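Local atomic coordinates of hypothetical protein PH1566 (Pyrococcus horikoshii, PDB entry 2E3U), a protein that probably binds RNA through its two KH domains and is a Dim2p-type pre-ribosomal RNA processing factor. Residues Ile49-Lys52 and Gly53-Lys56; Asp86-Ala89 and Val90-Arg94; Ala135-Arg138 and Val139-Arg142; Gly148-Arg151 and Gln152-Glu156. All coordinates share one frame; numbering follows the deposited sequence.

The four contacts come one after another along the chain, two in each KH unit. Interactions 1 and 2 belong to the first, built on the antiparallel sheet of strands 35-39, 75-80 and 65-69; their centres are about 20 Å apart, one at the turn into helix 54-63, the other at the start of helix 87-101. Interactions 3 and 4 belong to the second unit, on the consecutive helices 136-144 and 149-158, with centres about 15 Å apart and a packing contact between Arg142 and Thr150. Interactions 2 and 3 lie about 33 Å apart between centres, on opposite sides of the chain's centre. The two pairs do not touch, consistent with two separate RNA-binding modules.

Interaction 1: Ile49-Lys52 and Gly53-Lys56; sequences IGKK and GQTK
Gln54 folds its side chain back against the carbonyl of Lys51. Its CB sits only 2.9 Å from Lys51 O, a tight approach for a carbon, while Gln54 CG stands 3.7 Å from that same oxygen. A bend at the second torsion (chi2 85°) then turns the amide back, bringing CD of Gln54 to 3.5 Å from Lys51 O. At the tip NE2 and OE1 of Gln54 both stay near Lys51 O, at 3.6 and 3.8 Å, and none of these side-chain contacts is a hydrogen bond. The hydrogen bond to Lys51 O comes from the backbone instead, Gln54 N reaching it over 2.9 Å from above the carbonyl plane, 56° out of it.

Ile49 O, the last carbonyl of helix 42-49, is shared. Lys56 N approaches it over 3.2 Å with a fairly straight N-H (164°), Thr55 N adds a weak bond, and Gly53 CA a C-H...O contact. Close by, the CG2 branch of Ile49 rests on Gly53 CA at 3.7 Å. The amine of Lys56 leads elsewhere, to the carbonyl of Ile67.

Both glycines have positive phi, and a CB on Gly50 would run into Thr55 OG1. With Gly53 serving as N-cap of helix 54-63, the chain passes from one helix to the next in a very short turn. Gly50-Lys51-Lys52-Gly53 is the GXXG loop of a KH domain, the element that in this family typically meets the nucleic acid backbone.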
loop_
_atom_site.group_PDB
_atom_site.type_symbol
_atom_site.label_atom_id
_atom_site.label_comp_id
_atom_site.label_asym_id
_atom_site.label_seq_id
_atom_site.Cartn_x
_atom_site.Cartn_y
_atom_site.Cartn_z
ATOM N N ILE A 49 -4.094 14.340 3.979
ATOM C CA ILE A 49 -5.014 15.476 4.093
ATOM C C ILE A 49 -5.268 16.076 2.720
ATOM O O ILE A 49 -6.427 16.238 2.311
ATOM C CB ILE A 49 -4.496 16.569 5.094
ATOM C CG1 ILE A 49 -4.436 16.012 6.516
ATOM C CG2 ILE A 49 -5.387 17.830 5.078
ATOM C CD1 ILE A 49 -3.805 16.956 7.566
ATOM N N GLY A 50 -4.181 16.386 2.006
ATOM C CA GLY A 50 -4.241 16.982 0.665
ATOM C C GLY A 50 -4.588 18.461 0.647
ATOM O O GLY A 50 -4.687 19.091 1.706
ATOM N N LYS A 51 -4.800 18.991 -0.567
ATOM C CA LYS A 51 -5.236 20.380 -0.817
ATOM C C LYS A 51 -6.536 20.751 -0.078
ATOM O O LYS A 51 -7.627 20.291 -0.442
ATOM C CB LYS A 51 -5.369 20.635 -2.336
ATOM C CG LYS A 51 -6.066 21.955 -2.715
ATOM C CD LYS A 51 -6.179 22.167 -4.230
ATOM C CE LYS A 51 -6.982 23.431 -4.513
ATOM N NZ LYS A 51 -7.404 23.567 -5.930
ATOM N N LYS A 52 -6.391 21.598 0.946
ATOM C CA LYS A 52 -7.465 21.970 1.891
ATOM C C LYS A 52 -8.400 20.805 2.262
ATOM O O LYS A 52 -9.636 20.884 2.121
ATOM C CB LYS A 52 -8.238 23.207 1.407
ATOM C CG LYS A 52 -8.769 24.094 2.538
ATOM C CD LYS A 52 -7.692 25.037 3.105
ATOM C CE LYS A 52 -8.222 25.882 4.264
ATOM N NZ LYS A 52 -8.751 27.199 3.815
ATOM N N GLY A 53 -7.780 19.729 2.740
ATOM C CA GLY A 53 -8.486 18.540 3.216
ATOM C C GLY A 53 -9.192 17.731 2.145
ATOM O O GLY A 53 -9.975 16.845 2.455
ATOM N N GLN A 54 -8.897 18.024 0.883
ATOM C CA GLN A 54 -9.630 17.444 -0.242
ATOM C C GLN A 54 -9.491 15.927 -0.332
ATOM O O GLN A 54 -10.469 15.251 -0.661
ATOM C CB GLN A 54 -9.190 18.080 -1.560
ATOM C CG GLN A 54 -10.321 18.649 -2.421
ATOM C CD GLN A 54 -10.710 20.066 -2.030
ATOM O OE1 GLN A 54 -11.417 20.269 -1.043
ATOM N NE2 GLN A 54 -10.266 21.053 -2.812
ATOM N N THR A 55 -8.300 15.399 -0.035
ATOM C CA THR A 55 -8.042 13.958 -0.104
ATOM C C THR A 55 -8.724 13.241 1.076
ATOM O O THR A 55 -9.511 12.316 0.853
ATOM C CB THR A 55 -6.528 13.646 -0.184
ATOM O OG1 THR A 55 -5.969 14.320 -1.321
ATOM C CG2 THR A 55 -6.244 12.141 -0.282
ATOM N N LYS A 56 -8.428 13.684 2.304
ATOM C CA LYS A 56 -9.142 13.228 3.511
ATOM C C LYS A 56 -10.653 13.129 3.272
ATOM O O LYS A 56 -11.249 12.078 3.535
ATOM C CB LYS A 56 -8.916 14.158 4.715
ATOM C CG LYS A 56 -9.258 13.476 6.083
ATOM C CD LYS A 56 -9.343 14.460 7.266
ATOM C CE LYS A 56 -10.773 14.838 7.513
ATOM N NZ LYS A 56 -10.969 15.342 8.857
#

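Interaction 2: Asp86-Ala89 and Val90-Arg94; sequences DPLA and VWKAR
Pro87 O is approached by two successive amides, Trp91 N at 3.3 Å and Val90 N, both weak bonds. The same oxygen also lies 3.5 Å above the plane of the Trp91 ring, offset toward the rim. The ring is brought there because CG of Trp91 stands beside its own backbone N (chi1 -53°), which lays the indole back along the preceding turn. Pro87 CB makes a CH-pi contact over the face of the six-membered ring, 4.2 Å from its centroid. Leu88 crosses the indole at about a right angle, its CD1 touching Trp91 CE3 at 3.7 Å.

One residue on, Lys92 N bonds Leu88 O at 2.9 Å, and the aliphatic part of Lys92 runs past Leu88, CE of Lys92 meeting CD2 of Leu88 at 3.9 Å. Its NZ goes on to the carbonyls of Leu112 and Asn114. With an alanine here, those two carbonyls would probably lose their charged donor and Leu88 its aliphatic neighbour.

Asp86 caps the start of helix 87-101, its OD1 accepting from Ala89 N at 3.0 Å, while Val90 and Ala93 pack on the sheet through Ile78. The chemistry is therefore divided by direction: carboxylate at the helix start, apolar groups on the strands, and a buried lysine whose ammonium group is met by backbone carbonyls of a later part of the chain.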
loop_
_atom_site.group_PDB
_atom_site.type_symbol
_atom_site.label_atom_id
_atom_site.label_comp_id
_atom_site.label_asym_id
_atom_site.label_seq_id
_atom_site.Cartn_x
_atom_site.Cartn_y
_atom_site.Cartn_z
ATOM N N ASP A 86 -20.960 -1.193 6.336
ATOM C CA ASP A 86 -20.708 -2.430 7.067
ATOM C C ASP A 86 -19.296 -2.309 7.638
ATOM O O ASP A 86 -18.599 -1.344 7.331
ATOM C CB ASP A 86 -20.849 -3.618 6.093
ATOM C CG ASP A 86 -19.870 -3.525 4.925
ATOM O OD1 ASP A 86 -18.826 -2.884 5.105
ATOM O OD2 ASP A 86 -20.113 -4.059 3.837
ATOM N N PRO A 87 -18.887 -3.234 8.530
ATOM C CA PRO A 87 -17.513 -3.243 9.045
ATOM C C PRO A 87 -16.383 -3.105 8.033
ATOM O O PRO A 87 -15.391 -2.481 8.342
ATOM C CB PRO A 87 -17.451 -4.582 9.796
ATOM C CG PRO A 87 -18.816 -4.661 10.421
ATOM C CD PRO A 87 -19.719 -4.223 9.248
ATOM N N LEU A 88 -16.538 -3.669 6.842
ATOM C CA LEU A 88 -15.484 -3.664 5.833
ATOM C C LEU A 88 -15.213 -2.251 5.281
ATOM O O LEU A 88 -14.086 -1.948 4.847
ATOM C CB LEU A 88 -15.849 -4.626 4.688
ATOM C CG LEU A 88 -14.945 -4.731 3.460
ATOM C CD1 LEU A 88 -13.638 -5.413 3.846
ATOM C CD2 LEU A 88 -15.646 -5.569 2.351
ATOM N N ALA A 89 -16.227 -1.397 5.312
ATOM C CA ALA A 89 -16.032 -0.023 4.911
ATOM C C ALA A 89 -14.985 0.696 5.759
ATOM O O ALA A 89 -14.167 1.434 5.232
ATOM C CB ALA A 89 -17.364 0.738 4.902
ATOM N N VAL A 90 -14.997 0.442 7.066
ATOM C CA VAL A 90 -13.995 0.985 7.988
ATOM C C VAL A 90 -12.603 0.398 7.728
ATOM O O VAL A 90 -11.614 1.131 7.696
ATOM C CB VAL A 90 -14.460 0.723 9.456
ATOM C CG1 VAL A 90 -13.463 1.194 10.490
ATOM C CG2 VAL A 90 -15.825 1.397 9.710
ATOM N N TRP A 91 -12.519 -0.936 7.595
ATOM C CA TRP A 91 -11.223 -1.619 7.308
ATOM C C TRP A 91 -10.610 -1.105 6.014
ATOM O O TRP A 91 -9.425 -0.935 5.936
ATOM C CB TRP A 91 -11.375 -3.164 7.222
ATOM C CG TRP A 91 -12.039 -3.760 8.405
ATOM C CD1 TRP A 91 -12.013 -3.281 9.697
ATOM C CD2 TRP A 91 -12.816 -4.965 8.438
ATOM N NE1 TRP A 91 -12.726 -4.108 10.522
ATOM C CE2 TRP A 91 -13.242 -5.146 9.785
ATOM C CE3 TRP A 91 -13.197 -5.906 7.465
ATOM C CZ2 TRP A 91 -14.063 -6.230 10.184
ATOM C CZ3 TRP A 91 -14.031 -6.974 7.847
ATOM C CH2 TRP A 91 -14.451 -7.125 9.200
ATOM N N LYS A 92 -11.452 -0.837 5.016
ATOM C CA LYS A 92 -10.997 -0.370 3.737
ATOM C C LYS A 92 -10.488 1.057 3.798
ATOM O O LYS A 92 -9.463 1.383 3.178
ATOM C CB LYS A 92 -12.118 -0.536 2.683
ATOM C CG LYS A 92 -12.190 -1.971 2.058
ATOM C CD LYS A 92 -13.278 -2.012 0.960
ATOM C CE LYS A 92 -13.331 -3.339 0.221
ATOM N NZ LYS A 92 -11.988 -3.884 -0.176
ATOM N N ALA A 93 -11.206 1.921 4.519
ATOM C CA ALA A 93 -10.694 3.262 4.775
ATOM C C ALA A 93 -9.377 3.204 5.549
ATOM O O ALA A 93 -8.465 3.953 5.254
ATOM C CB ALA A 93 -11.727 4.140 5.521
ATOM N N ARG A 94 -9.279 2.311 6.535
ATOM C CA ARG A 94 -8.062 2.203 7.307
ATOM C C ARG A 94 -6.876 1.783 6.417
ATOM O O ARG A 94 -5.764 2.320 6.524
ATOM C CB ARG A 94 -8.247 1.175 8.435
ATOM C CG ARG A 94 -6.913 0.842 9.150
ATOM C CD ARG A 94 -6.880 -0.548 9.736
ATOM N NE ARG A 94 -7.052 -1.569 8.727
ATOM C CZ ARG A 94 -7.671 -2.734 8.938
ATOM N NH1 ARG A 94 -8.197 -3.004 10.111
ATOM N NH2 ARG A 94 -7.770 -3.635 7.958
#

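Interaction 3: Ala135-Arg138 and Val139-Arg142; sequences ALPR and VRGR
Arg138 O takes two donors from Arg142: the backbone N at 3.1 Å, the regular helical bond, and the side-chain NH1 at 3.5 Å, which is weak. The first torsion of Arg142 (chi1 -78°) sets its CG beside the backbone N and 3.2 Å from Arg138 O; the chain, extended from CG to NE, then carries the head onward. Its guanidinium is turned so that Arg138 CB lies at the group's edge, near its plane, 3.5 Å from Arg142 NH1. One residue earlier, Gly141 N bonds Pro137 O at 3.2 Å.

These bonds build the first two turns of helix 136-144, the first helix of the second KH domain, which in this fold leads toward the GXXG loop. Its arginines would probably make its surface positive, consistent with RNA binding.

The Arg140 chain bends at chi3 (-102°) and lays its guanidinium over Pro137: CA of Pro137 lies 3.8 Å above the plane, over its centre, and Pro137 CB is 4.0 Å from Arg140 NH1. Farther round the helix, Leu136 CD1 and Val139 CG1 are 4.4 Å apart, a loose and doubtful contact, since Val139 CG1 is modelled too close to Leu136 O. Both residues, and Arg140 with them, pack on Leu124.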
loop_
_atom_site.group_PDB
_atom_site.type_symbol
_atom_site.label_atom_id
_atom_site.label_comp_id
_atom_site.label_asym_id
_atom_site.label_seq_id
_atom_site.Cartn_x
_atom_site.Cartn_y
_atom_site.Cartn_z
ATOM N N ALA A 135 22.836 -2.438 2.738
ATOM C CA ALA A 135 21.872 -3.388 3.297
ATOM C C ALA A 135 20.420 -3.113 2.863
ATOM O O ALA A 135 19.800 -3.947 2.186
ATOM C CB ALA A 135 21.951 -3.478 4.807
ATOM N N LEU A 136 19.883 -1.942 3.232
ATOM C CA LEU A 136 18.492 -1.557 2.877
ATOM C C LEU A 136 18.351 -0.781 1.558
ATOM O O LEU A 136 17.520 -1.133 0.739
ATOM C CB LEU A 136 17.802 -0.794 4.026
ATOM C CG LEU A 136 16.948 -1.568 5.054
ATOM C CD1 LEU A 136 15.522 -1.584 4.664
ATOM C CD2 LEU A 136 17.462 -3.010 5.292
ATOM N N PRO A 137 19.146 0.290 1.348
ATOM C CA PRO A 137 19.057 0.963 0.034
ATOM C C PRO A 137 19.355 0.033 -1.159
ATOM O O PRO A 137 18.900 0.294 -2.282
ATOM C CB PRO A 137 20.121 2.067 0.120
ATOM C CG PRO A 137 20.963 1.719 1.325
ATOM C CD PRO A 137 20.116 0.946 2.252
ATOM N N ARG A 138 20.122 -1.028 -0.894
ATOM C CA ARG A 138 20.482 -2.037 -1.891
ATOM C C ARG A 138 19.311 -2.983 -2.183
ATOM O O ARG A 138 19.129 -3.408 -3.323
ATOM C CB ARG A 138 21.703 -2.839 -1.432
ATOM C CG ARG A 138 22.704 -2.053 -0.562
ATOM C CD ARG A 138 23.523 -1.049 -1.362
ATOM N NE ARG A 138 24.747 -1.635 -1.899
ATOM C CZ ARG A 138 25.959 -1.479 -1.371
ATOM N NH1 ARG A 138 26.128 -0.745 -0.276
ATOM N NH2 ARG A 138 27.004 -2.051 -1.949
ATOM N N VAL A 139 18.532 -3.314 -1.158
ATOM C CA VAL A 139 17.347 -4.114 -1.353
ATOM C C VAL A 139 16.298 -3.321 -2.145
ATOM O O VAL A 139 15.729 -3.835 -3.122
ATOM C CB VAL A 139 16.790 -4.753 -0.036
ATOM C CG1 VAL A 139 16.244 -3.715 0.936
ATOM C CG2 VAL A 139 15.713 -5.773 -0.361
ATOM N N ARG A 140 16.096 -2.063 -1.759
ATOM C CA ARG A 140 15.168 -1.190 -2.461
ATOM C C ARG A 140 15.498 -1.070 -3.933
ATOM O O ARG A 140 14.595 -1.057 -4.750
ATOM C CB ARG A 140 15.114 0.186 -1.811
ATOM C CG ARG A 140 14.615 0.115 -0.379
ATOM C CD ARG A 140 14.108 1.432 0.136
ATOM N NE ARG A 140 15.070 2.113 1.007
ATOM C CZ ARG A 140 15.893 3.064 0.582
ATOM N NH1 ARG A 140 16.727 3.649 1.429
ATOM N NH2 ARG A 140 15.884 3.419 -0.707
ATOM N N GLY A 141 16.791 -1.011 -4.258
ATOM C CA GLY A 141 17.260 -0.841 -5.634
ATOM C C GLY A 141 17.066 -2.096 -6.451
ATOM O O GLY A 141 16.795 -2.049 -7.643
ATOM N N ARG A 142 17.212 -3.231 -5.790
ATOM C CA ARG A 142 16.967 -4.529 -6.394
ATOM C C ARG A 142 15.504 -4.727 -6.744
ATOM O O ARG A 142 15.203 -5.344 -7.767
ATOM C CB ARG A 142 17.386 -5.636 -5.441
ATOM C CG ARG A 142 18.867 -5.898 -5.361
ATOM C CD ARG A 142 19.083 -6.909 -4.235
ATOM N NE ARG A 142 20.402 -7.531 -4.263
ATOM C CZ ARG A 142 21.456 -7.106 -3.574
ATOM N NH1 ARG A 142 21.370 -6.033 -2.796
ATOM N NH2 ARG A 142 22.609 -7.761 -3.672
#

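Interaction 4: Gly148-Arg151 and Gln152-Glu156; sequences GRTR and QIIEE
Arg151 and Glu155, one helical turn apart, form a salt bridge in which NH1 of Arg151 and OE1 of Glu155 are 3.5 Å apart. The carboxylate oxygen lies over one face of the guanidinium, 3.3 Å above its plane and offset toward the rim, so charge alone holds the pair and no N-H is aimed at the oxygen. The two planes are turned 45° against each other. Arg151 gets there by a bent chain: CG lies anti to its backbone N (chi1 165°), and a twist at the third torsion swings the head over Glu155. With a leucine in its place, Glu155 OE1 would probably be left without this positive partner.

The other end of the carboxylate is fixed separately, OE2 bonding Val162 N and pairing with Arg108, which makes Glu155 a link between helix 149-158, strand 161-165 and helix 106-109. Beneath the bridge the backbone keeps the pair in step: Glu155 N bonds Arg151 O at 3.0 Å, and Glu155 CG lies 3.3 Å from that oxygen.

Farther out the helical bonds continue, Ile154 N meeting Thr150 O at 2.9 Å and almost straight (175°). Ile154 CG1 sits 3.2 Å from Thr150 O, and Ile153 CG1 3.1 Å from Arg149 O. Gly148, with positive phi, is the N-cap, and its place at the helix start matches the closing glycine of the GXXG loop. Ile154 and Thr150 face helix 175-189, touching Leu188, while Ile153 lies on Tyr198 of helix 194-203.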
loop_
_atom_site.group_PDB
_atom_site.type_symbol
_atom_site.label_atom_id
_atom_site.label_comp_id
_atom_site.label_asym_id
_atom_site.label_seq_id
_atom_site.Cartn_x
_atom_site.Cartn_y
_atom_site.Cartn_z
ATOM N N GLY A 148 13.241 2.480 -12.102
ATOM C CA GLY A 148 11.989 1.851 -11.648
ATOM C C GLY A 148 11.386 0.801 -12.596
ATOM O O GLY A 148 10.213 0.474 -12.470
ATOM N N ARG A 149 12.183 0.290 -13.544
ATOM C CA ARG A 149 11.681 -0.663 -14.552
ATOM C C ARG A 149 11.305 -2.018 -13.979
ATOM O O ARG A 149 10.342 -2.625 -14.453
ATOM C CB ARG A 149 12.694 -0.891 -15.656
ATOM C CG ARG A 149 13.053 0.385 -16.398
ATOM C CD ARG A 149 14.143 0.108 -17.423
ATOM N NE ARG A 149 13.758 -0.851 -18.467
ATOM C CZ ARG A 149 13.365 -0.528 -19.710
ATOM N NH1 ARG A 149 13.246 0.754 -20.109
ATOM N NH2 ARG A 149 13.091 -1.503 -20.582
ATOM N N THR A 150 12.073 -2.504 -12.995
ATOM C CA THR A 150 11.773 -3.778 -12.380
ATOM C C THR A 150 10.459 -3.718 -11.621
ATOM O O THR A 150 9.695 -4.672 -11.647
ATOM C CB THR A 150 12.928 -4.266 -11.434
ATOM O OG1 THR A 150 14.167 -4.223 -12.132
ATOM C CG2 THR A 150 12.689 -5.694 -10.922
ATOM N N ARG A 151 10.188 -2.609 -10.942
ATOM C CA ARG A 151 8.950 -2.490 -10.185
ATOM C C ARG A 151 7.769 -2.416 -11.160
ATOM O O ARG A 151 6.744 -3.023 -10.931
ATOM C CB ARG A 151 8.987 -1.277 -9.251
ATOM C CG ARG A 151 7.625 -0.862 -8.692
ATOM C CD ARG A 151 7.698 0.590 -8.262
ATOM N NE ARG A 151 6.477 1.364 -8.468
ATOM C CZ ARG A 151 5.984 1.750 -9.652
ATOM N NH1 ARG A 151 4.866 2.486 -9.701
ATOM N NH2 ARG A 151 6.570 1.400 -10.796
ATOM N N GLN A 152 7.926 -1.685 -12.257
ATOM C CA GLN A 152 6.930 -1.737 -13.346
ATOM C C GLN A 152 6.701 -3.163 -13.943
ATOM O O GLN A 152 5.565 -3.574 -14.174
ATOM C CB GLN A 152 7.369 -0.763 -14.432
ATOM C CG GLN A 152 6.310 -0.390 -15.419
ATOM C CD GLN A 152 6.735 0.738 -16.367
ATOM O OE1 GLN A 152 6.105 0.919 -17.407
ATOM N NE2 GLN A 152 7.787 1.506 -16.001
ATOM N N ILE A 153 7.771 -3.925 -14.167
ATOM C CA ILE A 153 7.636 -5.296 -14.614
ATOM C C ILE A 153 6.832 -6.167 -13.595
ATOM O O ILE A 153 5.848 -6.854 -13.985
ATOM C CB ILE A 153 9.002 -5.926 -14.930
ATOM C CG1 ILE A 153 9.651 -5.172 -16.131
ATOM C CG2 ILE A 153 8.825 -7.477 -15.144
ATOM C CD1 ILE A 153 11.105 -5.460 -16.393
ATOM N N ILE A 154 7.216 -6.089 -12.305
ATOM C CA ILE A 154 6.458 -6.763 -11.225
ATOM C C ILE A 154 4.978 -6.415 -11.249
ATOM O O ILE A 154 4.162 -7.296 -11.189
ATOM C CB ILE A 154 7.027 -6.516 -9.788
ATOM C CG1 ILE A 154 8.501 -6.906 -9.727
ATOM C CG2 ILE A 154 6.242 -7.327 -8.733
ATOM C CD1 ILE A 154 9.174 -6.491 -8.464
ATOM N N GLU A 155 4.627 -5.139 -11.349
ATOM C CA GLU A 155 3.220 -4.751 -11.342
ATOM C C GLU A 155 2.441 -5.246 -12.576
ATOM O O GLU A 155 1.300 -5.740 -12.452
ATOM C CB GLU A 155 3.090 -3.217 -11.252
ATOM C CG GLU A 155 3.652 -2.600 -9.977
ATOM C CD GLU A 155 3.281 -1.159 -9.863
ATOM O OE1 GLU A 155 3.413 -0.445 -10.878
ATOM O OE2 GLU A 155 2.847 -0.716 -8.771
ATOM N N GLU A 156 3.045 -5.089 -13.767
ATOM C CA GLU A 156 2.382 -5.458 -15.018
ATOM C C GLU A 156 2.069 -6.945 -14.996
ATOM O O GLU A 156 0.941 -7.346 -15.271
ATOM C CB GLU A 156 3.264 -5.134 -16.236
ATOM C CG GLU A 156 2.606 -5.503 -17.580
ATOM C CD GLU A 156 1.324 -4.714 -17.819
ATOM O OE1 GLU A 156 0.303 -5.306 -18.250
ATOM O OE2 GLU A 156 1.334 -3.487 -17.547
#